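Local coordinates for carbohydrate binding module family 33 and 10 domain protein (Teredinibacter turnerae, PDB 6RW7) that forms the copper-dependent AA10 lytic polysaccharide monooxygenase domain of a larger secreted protein and probably binds and oxidatively cleaves cellulose, at residues H179-E184 with V199-G204; F116-P121 with P173-R178; P7-Q12 with F195-D200. All coordinates share one frame; numbering follows the deposited sequence.

Interaction 1: H179-E184 with V199-G204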
ATOM      1  N   HIS A 179       6.448  -3.598 -11.261  1.00  9.84           N
ATOM      2  CA  HIS A 179       6.856  -2.604 -10.248  1.00  9.55           C
ATOM      3  C   HIS A 179       5.998  -2.742  -9.003  1.00  9.67           C
ATOM      4  O   HIS A 179       5.001  -3.496  -8.997  1.00  9.78           O
ATOM      5  CB  HIS A 179       6.847  -1.199 -10.854  1.00  9.30           C
ATOM      6  CG  HIS A 179       7.988  -1.020 -11.790  1.00  9.14           C
ATOM      7  ND1 HIS A 179       9.255  -0.701 -11.335  1.00  8.67           N
ATOM      8  CD2 HIS A 179       8.090  -1.228 -13.128  1.00  8.84           C
ATOM      9  CE1 HIS A 179      10.078  -0.670 -12.354  1.00  8.76           C
ATOM     10  NE2 HIS A 179       9.397  -1.027 -13.484  1.00  9.11           N
ATOM     11  N   VAL A 180       6.406  -2.029  -7.966  1.00  8.80           N
ATOM     12  CA  VAL A 180       5.628  -1.963  -6.708  1.00  8.79           C
ATOM     13  C   VAL A 180       5.474  -0.508  -6.322  1.00  8.85           C
ATOM     14  O   VAL A 180       6.453   0.253  -6.402  1.00  8.54           O
ATOM     15  CB  VAL A 180       6.308  -2.739  -5.573  1.00  9.31           C
ATOM     16  CG1 VAL A 180       5.454  -2.654  -4.328  1.00  9.76           C
ATOM     17  CG2 VAL A 180       6.570  -4.188  -5.942  1.00  9.79           C
ATOM     18  N   ILE A 181       4.266  -0.157  -5.906  1.00  8.73           N
ATOM     19  CA  ILE A 181       3.988   1.159  -5.280  1.00  8.97           C
ATOM     20  C   ILE A 181       3.825   0.931  -3.780  1.00  9.40           C
ATOM     21  O   ILE A 181       3.064   0.047  -3.380  1.00 10.37           O
ATOM     22  CB  ILE A 181       2.773   1.821  -5.953  1.00  9.47           C
ATOM     23  CG1 ILE A 181       3.129   2.165  -7.399  1.00 10.29           C
ATOM     24  CG2 ILE A 181       2.293   3.037  -5.161  1.00  9.67           C
ATOM     25  CD1 ILE A 181       1.972   2.573  -8.269  1.00 11.59           C
ATOM     26  N   PHE A 182       4.561   1.697  -2.983  1.00  8.91           N
ATOM     27  CA  PHE A 182       4.503   1.679  -1.506  1.00  8.99           C
ATOM     28  C   PHE A 182       3.835   2.992  -1.086  1.00  9.05           C
ATOM     29  O   PHE A 182       4.318   4.077  -1.452  1.00  9.41           O
ATOM     30  CB  PHE A 182       5.905   1.467  -0.918  1.00  9.38           C
ATOM     31  CG  PHE A 182       5.992   1.885   0.524  1.00 10.05           C
ATOM     32  CD1 PHE A 182       5.532   1.035   1.505  1.00 10.53           C
ATOM     33  CD2 PHE A 182       6.460   3.133   0.891  1.00 10.81           C
ATOM     34  CE1 PHE A 182       5.550   1.406   2.833  1.00 10.78           C
ATOM     35  CE2 PHE A 182       6.481   3.508   2.224  1.00 10.32           C
ATOM     36  CZ  PHE A 182       6.013   2.647   3.180  1.00 10.06           C
ATOM     37  N   ALA A 183       2.737   2.915  -0.341  1.00  9.01           N
ATOM     38  CA  ALA A 183       1.909   4.089  -0.033  1.00  9.19           C
ATOM     39  C   ALA A 183       1.601   4.176   1.454  1.00  8.80           C
ATOM     40  O   ALA A 183       1.456   3.153   2.136  1.00  9.28           O
ATOM     41  CB  ALA A 183       0.625   4.032  -0.819  1.00  9.58           C
ATOM     42  N   GLU A 184       1.423   5.408   1.897  1.00  8.64           N
ATOM     43  CA  GLU A 184       1.104   5.720   3.293  1.00  9.17           C
ATOM     44  C   GLU A 184      -0.105   6.643   3.367  1.00  8.63           C
ATOM     45  O   GLU A 184      -0.226   7.567   2.533  1.00  8.77           O
ATOM     46  CB  GLU A 184       2.272   6.436   3.971  1.00  9.20           C
ATOM     47  CG  GLU A 184       3.585   5.698   3.897  1.00 10.20           C
ATOM     48  CD  GLU A 184       4.746   6.427   4.551  1.00 10.73           C
ATOM     49  OE1 GLU A 184       4.594   7.646   4.860  1.00 11.54           O
ATOM     50  OE2 GLU A 184       5.787   5.772   4.747  1.00 12.76           O
ATOM     51  N   VAL A 199       1.116  -1.945  -3.672  1.00  9.48           N
ATOM     52  CA  VAL A 199       0.376  -2.323  -4.894  1.00  9.73           C
ATOM     53  C   VAL A 199       1.368  -2.932  -5.883  1.00  9.61           C
ATOM     54  O   VAL A 199       2.350  -2.252  -6.254  1.00  9.43           O
ATOM     55  CB  VAL A 199      -0.336  -1.109  -5.517  1.00 10.14           C
ATOM     56  CG1 VAL A 199      -1.256  -1.579  -6.629  1.00 10.72           C
ATOM     57  CG2 VAL A 199      -1.110  -0.309  -4.479  1.00 10.68           C
ATOM     58  N   ASP A 200       1.064  -4.132  -6.350  1.00 10.28           N
ATOM     59  CA  ASP A 200       1.845  -4.838  -7.392  1.00 10.25           C
ATOM     60  C   ASP A 200       1.235  -4.474  -8.741  1.00 10.28           C
ATOM     61  O   ASP A 200       0.049  -4.809  -8.979  1.00 10.13           O
ATOM     62  CB  ASP A 200       1.835  -6.344  -7.124  1.00 11.07           C
ATOM     63  CG  ASP A 200       2.584  -6.720  -5.870  1.00 11.28           C
ATOM     64  OD1 ASP A 200       3.813  -6.711  -5.888  1.00 12.72           O
ATOM     65  OD2 ASP A 200       1.926  -6.962  -4.855  1.00 11.25           O
ATOM     66  N   VAL A 201       2.006  -3.802  -9.594  1.00 10.05           N
ATOM     67  CA  VAL A 201       1.525  -3.303 -10.900  1.00 10.78           C
ATOM     68  C   VAL A 201       2.440  -3.765 -12.032  1.00 10.69           C
ATOM     69  O   VAL A 201       3.635  -3.942 -11.823  1.00 11.80           O
ATOM     70  CB  VAL A 201       1.384  -1.778 -10.881  1.00 10.47           C
ATOM     71  CG1 VAL A 201       0.163  -1.381 -10.068  1.00 11.26           C
ATOM     72  CG2 VAL A 201       2.657  -1.116 -10.382  1.00 11.27           C
ATOM     73  N   ASP A 202       1.848  -3.995 -13.190  1.00 11.56           N
ATOM     74  CA  ASP A 202       2.565  -4.371 -14.428  1.00 12.01           C
ATOM     75  C   ASP A 202       2.272  -3.281 -15.454  1.00 10.68           C
ATOM     76  O   ASP A 202       1.127  -3.117 -15.888  1.00 10.60           O
ATOM     77  CB  ASP A 202       2.163  -5.765 -14.893  1.00 14.41           C
ATOM     78  CG  ASP A 202       2.781  -6.183 -16.216  1.00 17.09           C
ATOM     79  OD1 ASP A 202       3.758  -5.549 -16.645  1.00 15.90           O
ATOM     80  OD2 ASP A 202       2.216  -7.122 -16.839  1.00 23.33           O
ATOM     81  N   PHE A 203       3.296  -2.529 -15.824  1.00 10.14           N
ATOM     82  CA  PHE A 203       3.197  -1.435 -16.805  1.00  9.97           C
ATOM     83  C   PHE A 203       3.325  -1.963 -18.237  1.00 10.06           C
ATOM     84  O   PHE A 203       3.182  -1.175 -19.163  1.00 10.31           O
ATOM     85  CB  PHE A 203       4.272  -0.393 -16.529  1.00 10.22           C
ATOM     86  CG  PHE A 203       3.998   0.444 -15.310  1.00 10.29           C
ATOM     87  CD1 PHE A 203       4.407   0.040 -14.056  1.00  9.90           C
ATOM     88  CD2 PHE A 203       3.324   1.643 -15.423  1.00 10.92           C
ATOM     89  CE1 PHE A 203       4.194   0.839 -12.939  1.00 10.03           C
ATOM     90  CE2 PHE A 203       3.119   2.453 -14.312  1.00 11.07           C
ATOM     91  CZ  PHE A 203       3.518   2.038 -13.060  1.00 10.92           C
ATOM     92  N   GLY A 204       3.656  -3.239 -18.398  1.00 10.12           N
ATOM     93  CA  GLY A 204       3.877  -3.806 -19.736  1.00 10.80           C
ATOM     94  C   GLY A 204       5.042  -3.139 -20.452  1.00 11.90           C
ATOM     95  O   GLY A 204       5.864  -2.428 -19.811  1.00 11.40           O
TER
HETATM   96  O   HOH W   1       4.999  -6.264  -8.399  1.00 14.72           O

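Interaction 2: F116-P121 with P173-R178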
ATOM      1  N   PHE A 116       3.257   8.424  -1.670  1.00  9.28           N
ATOM      2  CA  PHE A 116       3.430   7.268  -2.570  1.00  9.23           C
ATOM      3  C   PHE A 116       4.858   7.234  -3.089  1.00  8.97           C
ATOM      4  O   PHE A 116       5.343   8.257  -3.606  1.00  9.57           O
ATOM      5  CB  PHE A 116       2.510   7.364  -3.779  1.00 10.08           C
ATOM      6  CG  PHE A 116       1.034   7.412  -3.493  1.00 10.03           C
ATOM      7  CD1 PHE A 116       0.425   8.581  -3.063  1.00  9.98           C
ATOM      8  CD2 PHE A 116       0.262   6.276  -3.633  1.00 11.00           C
ATOM      9  CE1 PHE A 116      -0.945   8.614  -2.846  1.00 10.73           C
ATOM     10  CE2 PHE A 116      -1.094   6.309  -3.386  1.00 11.03           C
ATOM     11  CZ  PHE A 116      -1.694   7.471  -2.987  1.00 11.24           C
ATOM     12  N   TYR A 117       5.448   6.051  -3.018  1.00  8.82           N
ATOM     13  CA  TYR A 117       6.773   5.741  -3.581  1.00  9.00           C
ATOM     14  C   TYR A 117       6.607   4.654  -4.629  1.00  9.32           C
ATOM     15  O   TYR A 117       5.700   3.837  -4.500  1.00  9.54           O
ATOM     16  CB  TYR A 117       7.706   5.231  -2.492  1.00  9.93           C
ATOM     17  CG  TYR A 117       8.089   6.210  -1.418  1.00 10.26           C
ATOM     18  CD1 TYR A 117       7.245   6.488  -0.353  1.00 10.39           C
ATOM     19  CD2 TYR A 117       9.343   6.803  -1.425  1.00 10.53           C
ATOM     20  CE1 TYR A 117       7.631   7.386   0.626  1.00 10.54           C
ATOM     21  CE2 TYR A 117       9.759   7.648  -0.415  1.00 10.43           C
ATOM     22  CZ  TYR A 117       8.903   7.927   0.630  1.00 11.28           C
ATOM     23  OH  TYR A 117       9.272   8.812   1.623  1.00 11.87           O
ATOM     24  N   ILE A 118       7.511   4.619  -5.606  1.00  8.90           N
ATOM     25  CA  ILE A 118       7.519   3.529  -6.612  1.00  9.17           C
ATOM     26  C   ILE A 118       8.923   2.952  -6.670  1.00  8.95           C
ATOM     27  O   ILE A 118       9.897   3.663  -6.345  1.00  9.23           O
ATOM     28  CB  ILE A 118       6.999   4.034  -7.977  1.00  9.17           C
ATOM     29  CG1 ILE A 118       6.671   2.871  -8.917  1.00  9.76           C
ATOM     30  CG2 ILE A 118       7.936   5.056  -8.602  1.00  9.21           C
ATOM     31  CD1 ILE A 118       5.823   3.283 -10.075  1.00  9.97           C
ATOM     32  N   THR A 119       9.010   1.709  -7.110  1.00  8.99           N
ATOM     33  CA  THR A 119      10.304   1.059  -7.366  1.00  9.09           C
ATOM     34  C   THR A 119      11.091   1.872  -8.408  1.00  9.64           C
ATOM     35  O   THR A 119      10.509   2.556  -9.267  1.00  9.45           O
ATOM     36  CB  THR A 119      10.099  -0.415  -7.721  1.00  9.34           C
ATOM     37  OG1 THR A 119       8.999  -0.529  -8.636  1.00  9.24           O
ATOM     38  CG2 THR A 119       9.850  -1.258  -6.487  1.00  9.49           C
ATOM     39  N   LYS A 120      12.406   1.797  -8.309  1.00  9.75           N
ATOM     40  CA  LYS A 120      13.336   2.442  -9.251  1.00  9.92           C
ATOM     41  C   LYS A 120      13.075   1.915 -10.653  1.00  9.80           C
ATOM     42  O   LYS A 120      12.586   0.803 -10.843  1.00 10.06           O
ATOM     43  CB  LYS A 120      14.768   2.158  -8.829  1.00 11.53           C
ATOM     44  CG  LYS A 120      15.192   2.777  -7.516  1.00 13.10           C
ATOM     45  CD  LYS A 120      16.682   2.653  -7.307  1.00 15.17           C
ATOM     46  CE  LYS A 120      17.192   3.624  -6.270  1.00 18.23           C
ATOM     47  NZ  LYS A 120      17.021   3.058  -4.931  1.00 22.16           N
ATOM     48  N   PRO A 121      13.409   2.703 -11.690  1.00  9.92           N
ATOM     49  CA  PRO A 121      13.082   2.282 -13.049  1.00 10.52           C
ATOM     50  C   PRO A 121      13.729   0.957 -13.469  1.00 10.50           C
ATOM     51  O   PRO A 121      13.131   0.247 -14.240  1.00 10.79           O
ATOM     52  CB  PRO A 121      13.527   3.453 -13.928  1.00 11.15           C
ATOM     53  CG  PRO A 121      14.416   4.274 -13.061  1.00 12.28           C
ATOM     54  CD  PRO A 121      13.996   4.050 -11.624  1.00 11.12           C
ATOM     55  N   PRO A 173       5.061   7.977 -12.402  1.00 11.99           N
ATOM     56  CA  PRO A 173       6.215   7.995 -13.297  1.00 12.31           C
ATOM     57  C   PRO A 173       6.133   6.930 -14.389  1.00 11.59           C
ATOM     58  O   PRO A 173       5.520   5.878 -14.193  1.00 10.68           O
ATOM     59  CB  PRO A 173       7.402   7.697 -12.368  1.00 13.20           C
ATOM     60  CG  PRO A 173       6.935   8.128 -11.000  1.00 14.20           C
ATOM     61  CD  PRO A 173       5.459   7.806 -10.996  1.00 12.93           C
ATOM     62  N   SER A 174       6.783   7.212 -15.509  1.00 11.49           N
ATOM     63  CA  SER A 174       6.888   6.256 -16.629  1.00 12.24           C
ATOM     64  C   SER A 174       7.645   5.042 -16.117  1.00 11.05           C
ATOM     65  O   SER A 174       8.728   5.200 -15.499  1.00 10.47           O
ATOM     66  CB  SER A 174       7.609   6.806 -17.824  1.00 14.11           C
ATOM     67  OG  SER A 174       6.931   7.928 -18.357  1.00 19.81           O
ATOM     68  N   ARG A 175       7.089   3.867 -16.352  1.00 10.87           N
ATOM     69  CA  ARG A 175       7.689   2.583 -15.949  1.00 10.25           C
ATOM     70  C   ARG A 175       7.343   1.560 -17.013  1.00 10.60           C
ATOM     71  O   ARG A 175       6.348   1.773 -17.772  1.00 11.22           O
ATOM     72  CB  ARG A 175       7.172   2.111 -14.591  1.00 10.69           C
ATOM     73  CG  ARG A 175       7.699   2.891 -13.395  1.00 10.63           C
ATOM     74  CD  ARG A 175       9.182   2.675 -13.178  1.00 10.82           C
ATOM     75  NE  ARG A 175       9.746   3.347 -12.002  1.00 10.73           N
ATOM     76  CZ  ARG A 175      10.165   4.596 -11.954  1.00 10.31           C
ATOM     77  NH1 ARG A 175      10.071   5.396 -13.006  1.00 11.48           N
ATOM     78  NH2 ARG A 175      10.702   5.038 -10.828  1.00 10.86           N
ATOM     79  N   SER A 176       8.147   0.511 -17.062  1.00 10.20           N
ATOM     80  CA  SER A 176       7.912  -0.682 -17.896  1.00 11.58           C
ATOM     81  C   SER A 176       7.990  -1.945 -17.053  1.00 10.79           C
ATOM     82  O   SER A 176       8.827  -2.028 -16.158  1.00 10.43           O
ATOM     83  CB  SER A 176       8.904  -0.713 -19.037  1.00 12.14           C
ATOM     84  OG  SER A 176       8.766   0.477 -19.798  1.00 14.82           O
ATOM     85  N   GLY A 177       7.169  -2.950 -17.359  1.00  9.95           N
ATOM     86  CA  GLY A 177       7.201  -4.225 -16.641  1.00 10.51           C
ATOM     87  C   GLY A 177       6.716  -4.102 -15.212  1.00 10.29           C
ATOM     88  O   GLY A 177       5.893  -3.206 -14.897  1.00  9.78           O
ATOM     89  N   ARG A 178       7.230  -4.979 -14.350  1.00 11.31           N
ATOM     90  CA  ARG A 178       6.650  -5.220 -13.026  1.00 11.85           C
ATOM     91  C   ARG A 178       7.299  -4.324 -11.983  1.00 10.50           C
ATOM     92  O   ARG A 178       8.512  -4.349 -11.798  1.00 10.32           O
ATOM     93  CB  ARG A 178       6.765  -6.676 -12.603  1.00 13.85           C
ATOM     94  CG  ARG A 178       5.872  -6.934 -11.393  1.00 16.00           C
ATOM     95  CD  ARG A 178       5.469  -8.351 -11.176  1.00 18.82           C
ATOM     96  NE  ARG A 178       4.941  -8.492  -9.843  1.00 19.08           N
ATOM     97  CZ  ARG A 178       4.367  -9.597  -9.371  1.00 22.81           C
ATOM     98  NH1 ARG A 178       3.909  -9.613  -8.129  1.00 23.58           N
ATOM     99  NH2 ARG A 178       4.234 -10.669 -10.139  1.00 24.62           N
TER
HETATM  100  O   HOH W   2      10.836   0.551 -15.785  1.00 11.65           O

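Interaction 3: P7-Q12 with F195-D200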
ATOM      1  N   PRO A   7      -5.761   1.161  -7.543  1.00 11.57           N
ATOM      2  CA  PRO A   7      -5.622  -0.218  -8.014  1.00 11.02           C
ATOM      3  C   PRO A   7      -5.478  -1.150  -6.813  1.00 11.13           C
ATOM      4  O   PRO A   7      -5.118  -0.709  -5.705  1.00 11.03           O
ATOM      5  CB  PRO A   7      -4.325  -0.197  -8.815  1.00 11.58           C
ATOM      6  CG  PRO A   7      -3.561   0.945  -8.168  1.00 12.80           C
ATOM      7  CD  PRO A   7      -4.612   1.999  -7.897  1.00 12.05           C
ATOM      8  N   PRO A   8      -5.825  -2.438  -6.962  1.00 11.10           N
ATOM      9  CA  PRO A   8      -5.917  -3.300  -5.796  1.00 10.57           C
ATOM     10  C   PRO A   8      -4.550  -3.559  -5.166  1.00  9.69           C
ATOM     11  O   PRO A   8      -3.679  -4.131  -5.792  1.00 10.33           O
ATOM     12  CB  PRO A   8      -6.543  -4.600  -6.306  1.00 11.07           C
ATOM     13  CG  PRO A   8      -6.309  -4.559  -7.802  1.00 11.91           C
ATOM     14  CD  PRO A   8      -6.289  -3.096  -8.187  1.00 11.77           C
ATOM     15  N   SER A   9      -4.429  -3.203  -3.892  1.00  8.86           N
ATOM     16  CA  SER A   9      -3.225  -3.460  -3.081  1.00  9.00           C
ATOM     17  C   SER A   9      -3.146  -4.932  -2.697  1.00  9.00           C
ATOM     18  O   SER A   9      -4.098  -5.707  -2.903  1.00  9.24           O
ATOM     19  CB  SER A   9      -3.218  -2.630  -1.816  1.00  8.92           C
ATOM     20  OG  SER A   9      -4.260  -3.041  -0.944  1.00  8.95           O
ATOM     21  N   ARG A  10      -2.038  -5.298  -2.077  1.00  9.00           N
ATOM     22  CA  ARG A  10      -1.883  -6.669  -1.545  1.00  8.83           C
ATOM     23  C   ARG A  10      -3.031  -6.964  -0.577  1.00  9.28           C
ATOM     24  O   ARG A  10      -3.473  -8.125  -0.526  1.00  9.08           O
ATOM     25  CB  ARG A  10      -0.527  -6.834  -0.869  1.00  9.20           C
ATOM     26  CG  ARG A  10       0.623  -6.782  -1.860  1.00  9.25           C
ATOM     27  CD  ARG A  10       1.983  -7.011  -1.260  1.00  9.57           C
ATOM     28  NE  ARG A  10       2.977  -7.009  -2.334  1.00 10.15           N
ATOM     29  CZ  ARG A  10       4.261  -7.304  -2.184  1.00 10.16           C
ATOM     30  NH1 ARG A  10       4.768  -7.604  -0.988  1.00 10.37           N
ATOM     31  NH2 ARG A  10       5.032  -7.322  -3.266  1.00 10.78           N
ATOM     32  N   GLN A  11      -3.430  -5.977   0.221  1.00  9.17           N
ATOM     33  CA  GLN A  11      -4.505  -6.156   1.228  1.00  9.38           C
ATOM     34  C   GLN A  11      -5.875  -6.294   0.561  1.00  9.31           C
ATOM     35  O   GLN A  11      -6.747  -6.984   1.116  1.00 10.16           O
ATOM     36  CB  GLN A  11      -4.522  -4.946   2.151  1.00  9.23           C
ATOM     37  CG  GLN A  11      -3.253  -4.820   2.962  1.00  9.42           C
ATOM     38  CD  GLN A  11      -2.602  -3.485   2.769  1.00  9.77           C
ATOM     39  OE1 GLN A  11      -2.127  -3.195   1.669  1.00 10.07           O
ATOM     40  NE2 GLN A  11      -2.523  -2.702   3.842  1.00 10.56           N
ATOM     41  N   GLN A  12      -6.077  -5.665  -0.584  1.00  8.81           N
ATOM     42  CA  GLN A  12      -7.341  -5.783  -1.340  1.00  9.06           C
ATOM     43  C   GLN A  12      -7.451  -7.211  -1.881  1.00  9.13           C
ATOM     44  O   GLN A  12      -8.496  -7.845  -1.734  1.00  9.47           O
ATOM     45  CB  GLN A  12      -7.399  -4.741  -2.461  1.00  9.17           C
ATOM     46  CG  GLN A  12      -8.628  -4.904  -3.340  1.00  9.81           C
ATOM     47  CD  GLN A  12      -9.925  -4.657  -2.606  1.00 10.36           C
ATOM     48  OE1 GLN A  12     -10.021  -3.730  -1.805  1.00 11.34           O
ATOM     49  NE2 GLN A  12     -10.976  -5.417  -2.918  1.00 11.39           N
ATOM     50  N   PHE A 195      -1.071   4.349   8.070  1.00  9.42           N
ATOM     51  CA  PHE A 195      -1.374   3.029   7.482  1.00  9.62           C
ATOM     52  C   PHE A 195      -0.591   2.875   6.191  1.00  9.47           C
ATOM     53  O   PHE A 195      -0.283   3.890   5.526  1.00  9.52           O
ATOM     54  CB  PHE A 195      -2.877   2.875   7.265  1.00  9.79           C
ATOM     55  CG  PHE A 195      -3.613   2.898   8.572  1.00  9.79           C
ATOM     56  CD1 PHE A 195      -4.051   4.099   9.098  1.00 10.79           C
ATOM     57  CD2 PHE A 195      -3.816   1.725   9.291  1.00  9.96           C
ATOM     58  CE1 PHE A 195      -4.674   4.123  10.336  1.00 10.68           C
ATOM     59  CE2 PHE A 195      -4.418   1.756  10.535  1.00 10.64           C
ATOM     60  CZ  PHE A 195      -4.835   2.955  11.051  1.00 10.52           C
ATOM     61  N   PHE A 196      -0.197   1.645   5.912  1.00  9.38           N
ATOM     62  CA  PHE A 196       0.725   1.306   4.810  1.00  9.79           C
ATOM     63  C   PHE A 196       0.063   0.330   3.849  1.00  9.61           C
ATOM     64  O   PHE A 196      -0.617  -0.566   4.275  1.00  9.48           O
ATOM     65  CB  PHE A 196       2.028   0.717   5.362  1.00  9.76           C
ATOM     66  CG  PHE A 196       2.694   1.618   6.358  1.00  9.77           C
ATOM     67  CD1 PHE A 196       2.361   1.558   7.701  1.00  9.99           C
ATOM     68  CD2 PHE A 196       3.601   2.572   5.936  1.00  9.97           C
ATOM     69  CE1 PHE A 196       2.956   2.420   8.602  1.00 10.06           C
ATOM     70  CE2 PHE A 196       4.199   3.435   6.842  1.00 10.46           C
ATOM     71  CZ  PHE A 196       3.862   3.355   8.173  1.00  9.98           C
ATOM     72  N   SER A 197       0.330   0.489   2.560  1.00  9.50           N
ATOM     73  CA  SER A 197      -0.293  -0.371   1.534  1.00  9.98           C
ATOM     74  C   SER A 197       0.628  -0.468   0.323  1.00 10.31           C
ATOM     75  O   SER A 197       1.083   0.579  -0.174  1.00 10.84           O
ATOM     76  CB  SER A 197      -1.658   0.153   1.204  1.00 10.45           C
ATOM     77  OG  SER A 197      -2.435  -0.771   0.451  1.00 10.19           O
ATOM     78  N   CYS A 198       0.941  -1.688  -0.102  1.00 10.46           N
ATOM     79  CA  CYS A 198       1.730  -1.963  -1.324  1.00  9.96           C
ATOM     80  C   CYS A 198       0.822  -2.407  -2.467  1.00  9.72           C
ATOM     81  O   CYS A 198      -0.091  -3.202  -2.234  1.00  9.17           O
ATOM     82  CB  CYS A 198       2.766  -3.045  -1.078  1.00 11.18           C
ATOM     83  SG  CYS A 198       4.218  -2.377  -0.232  1.00 12.80           S
ATOM     84  N   VAL A 199       1.116  -1.945  -3.672  1.00  9.48           N
ATOM     85  CA  VAL A 199       0.376  -2.323  -4.894  1.00  9.73           C
ATOM     86  C   VAL A 199       1.368  -2.932  -5.883  1.00  9.61           C
ATOM     87  O   VAL A 199       2.350  -2.252  -6.254  1.00  9.43           O
ATOM     88  CB  VAL A 199      -0.336  -1.109  -5.517  1.00 10.14           C
ATOM     89  CG1 VAL A 199      -1.256  -1.579  -6.629  1.00 10.72           C
ATOM     90  CG2 VAL A 199      -1.110  -0.309  -4.479  1.00 10.68           C
ATOM     91  N   ASP A 200       1.064  -4.132  -6.350  1.00 10.28           N
ATOM     92  CA  ASP A 200       1.845  -4.838  -7.392  1.00 10.25           C
ATOM     93  C   ASP A 200       1.235  -4.474  -8.741  1.00 10.28           C
ATOM     94  O   ASP A 200       0.049  -4.809  -8.979  1.00 10.13           O
ATOM     95  CB  ASP A 200       1.835  -6.344  -7.124  1.00 11.07           C
ATOM     96  CG  ASP A 200       2.584  -6.720  -5.870  1.00 11.28           C
ATOM     97  OD1 ASP A 200       3.813  -6.711  -5.888  1.00 12.72           O
ATOM     98  OD2 ASP A 200       1.926  -6.962  -4.855  1.00 11.25           O
TER
HETATM   99  O   HOH W   3      -1.248  -5.259  -5.210  1.00 10.38           O
HETATM  100  O   HOH W   4      -2.589  -5.196  -8.120  1.00 12.19           O
HETATM  101  O   HOH W   5       0.473  -4.171   1.322  1.00  9.97           O

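Interaction 1: H179-E184 with V199-G204
The rings of His179 and Phe203 meet obliquely, their planes 73° apart and their centroids separated by 5.9 Å. His179 CB sits at the edge of the Phe203 ring, close to its plane and 3.9 Å from CE1, while CD2 of the imidazole comes near Phe203 CD1. The ends of the imidazole are occupied by others: ND1 is hydrogen-bonded to Thr119 OG1, and NE2 makes a weak bond to Ser176 O. This pair closes the open end of an antiparallel beta hairpin, strands 178-187 and 193-202, within the beta-sandwich of an AA10 domain. The hairpin illustrates how side chains alternate along paired strands. His179 faces Val201 and Ile181 faces Val199 in hydrogen-bonded pairs, each giving and taking one backbone bond. Between them, Val180 and Asp200 form a non-hydrogen-bonded pair with CA atoms 4.8 Å apart.

On the face shared with His179, the side chains of Ile181, Val199 and Val201 form an apolar patch. Ile181 CB packs on Val199 CB at 4.3 Å, and its CD1 meets Val201 CG2. In Val201, CG1 is anti to the carbonyl carbon (chi1 -74°), which puts CG2 between the backbone N and that carbon and brings it over His179 O. Ile4 from strand 3-6 packs on Val199, and Ile118 from strand 111-118 on Ile181, so this face looks into the sandwich.

On the reverse face Val180 and Asp200 lie side by side, pointing the same way, with Val180 CG2 3.7 Å from Asp200 OD1. The Asp200 carboxylate finds its strongest partner in Arg10. A water ties this face to the strand backbone, donating to His179 O and to Asp200 OD1, each at 2.8 Å.

Interaction 2: F116-P121 with P173-R178
Arg175 holds the backbone of Thr119 side-on: NE and NH2 both donate to Thr119 O, each at 2.9 Å, and this oxygen lies almost exactly in the guanidinium plane. Pro121 lies over one face of the same group, its CD 3.5 Å from NH2. The aliphatic part of the arginine and its NH2 slide past Ile118, whose CD1 packs 3.8 Å from Arg175 CG, and Ile118 CG2 also touches Pro173 CG at 4.0 Å.

What sets the guanidinium in place comes next. The chain folds back at CB-CG (chi2 -68°), and NH1 turns to its own loop to donate to Ser174 O at 2.8 Å. NH2 forms a salt bridge with Glu137 as well. A water that donates to Pro121 O and accepts from Ser176 N links the two backbones. Residues 173-177 form the loop between strand 165-172 of one sheet and strand 178-187 of the other, and Arg175 fastens it to the chain emerging from strand 111-118.

Two N-H groups of one cationic guanidinium on a single carbonyl would be expected to polarise it, with Glu137 probably offsetting part of the charge.

Interaction 3: P7-Q12 with F195-D200
Arg10 runs straight from CG to NE, both torsions near 180°, and so carries its guanidinium to the Asp200 carboxylate. The two planes are nearly coplanar, 13° apart, in a side-on bidentate salt bridge: NE meets OD2 at 2.7 Å and NH2 meets OD1 at 3.0 Å, each oxygen using its syn lone pair. The remaining nitrogen, NH1, donates to Tyr80 O. Gln11 instead bends at chi2 (124°), presenting both ends of its amide to the strand. Its NE2 donates to Phe196 O at 2.9 Å, and its OE1 accepts from Ser197 OG at 2.7 Å and from a water also bound to Cys198 N.

The backbone takes part too, Arg10 N donating to Cys198 O at 2.9 Å. Ser9 is the N-cap, its OG accepting from Gln12 N at 3.2 Å and more weakly from Gln11 N. Alongside, Pro7 CG packs on Val199 CG1 at 3.7 Å, and two waters join Pro8 O to Asp200 N and O.

A leucine at Arg10 would probably leave the buried Asp200 carboxylate without its main counter-charge and Tyr80 O without the NH1 donor.

The start of helix 10-17 is thus moored across strand 193-202, with Trp86 in cation-pi contact with Arg10, the Cys198-Cys68 disulfide close by, and strand 3-6 bound through Ile4 to both Ser9 and Ser197.

Overall arrangement
Burial and chemistry change together across the three contacts. Interactions 1 and 3 are buried and share strand 193-202, with Val199 and Asp200 common to both: one edge of the strand pairs with its hairpin partner through regular backbone bonds, while the start of a helix is fastened to it by a glutamine amide, a backbone bond, waters and a salt bridge. Interaction 2 lies nearer the surface, away from the copper sites, and depends on one arginine gripping a loop carbonyl. It adjoins interaction 1 where His179 ND1 meets Thr119 OG1 and strand 111-118 pairs with 178-187. Interactions 2 and 3 are farther apart, about 15 Å between centres, although both reach the same sheet.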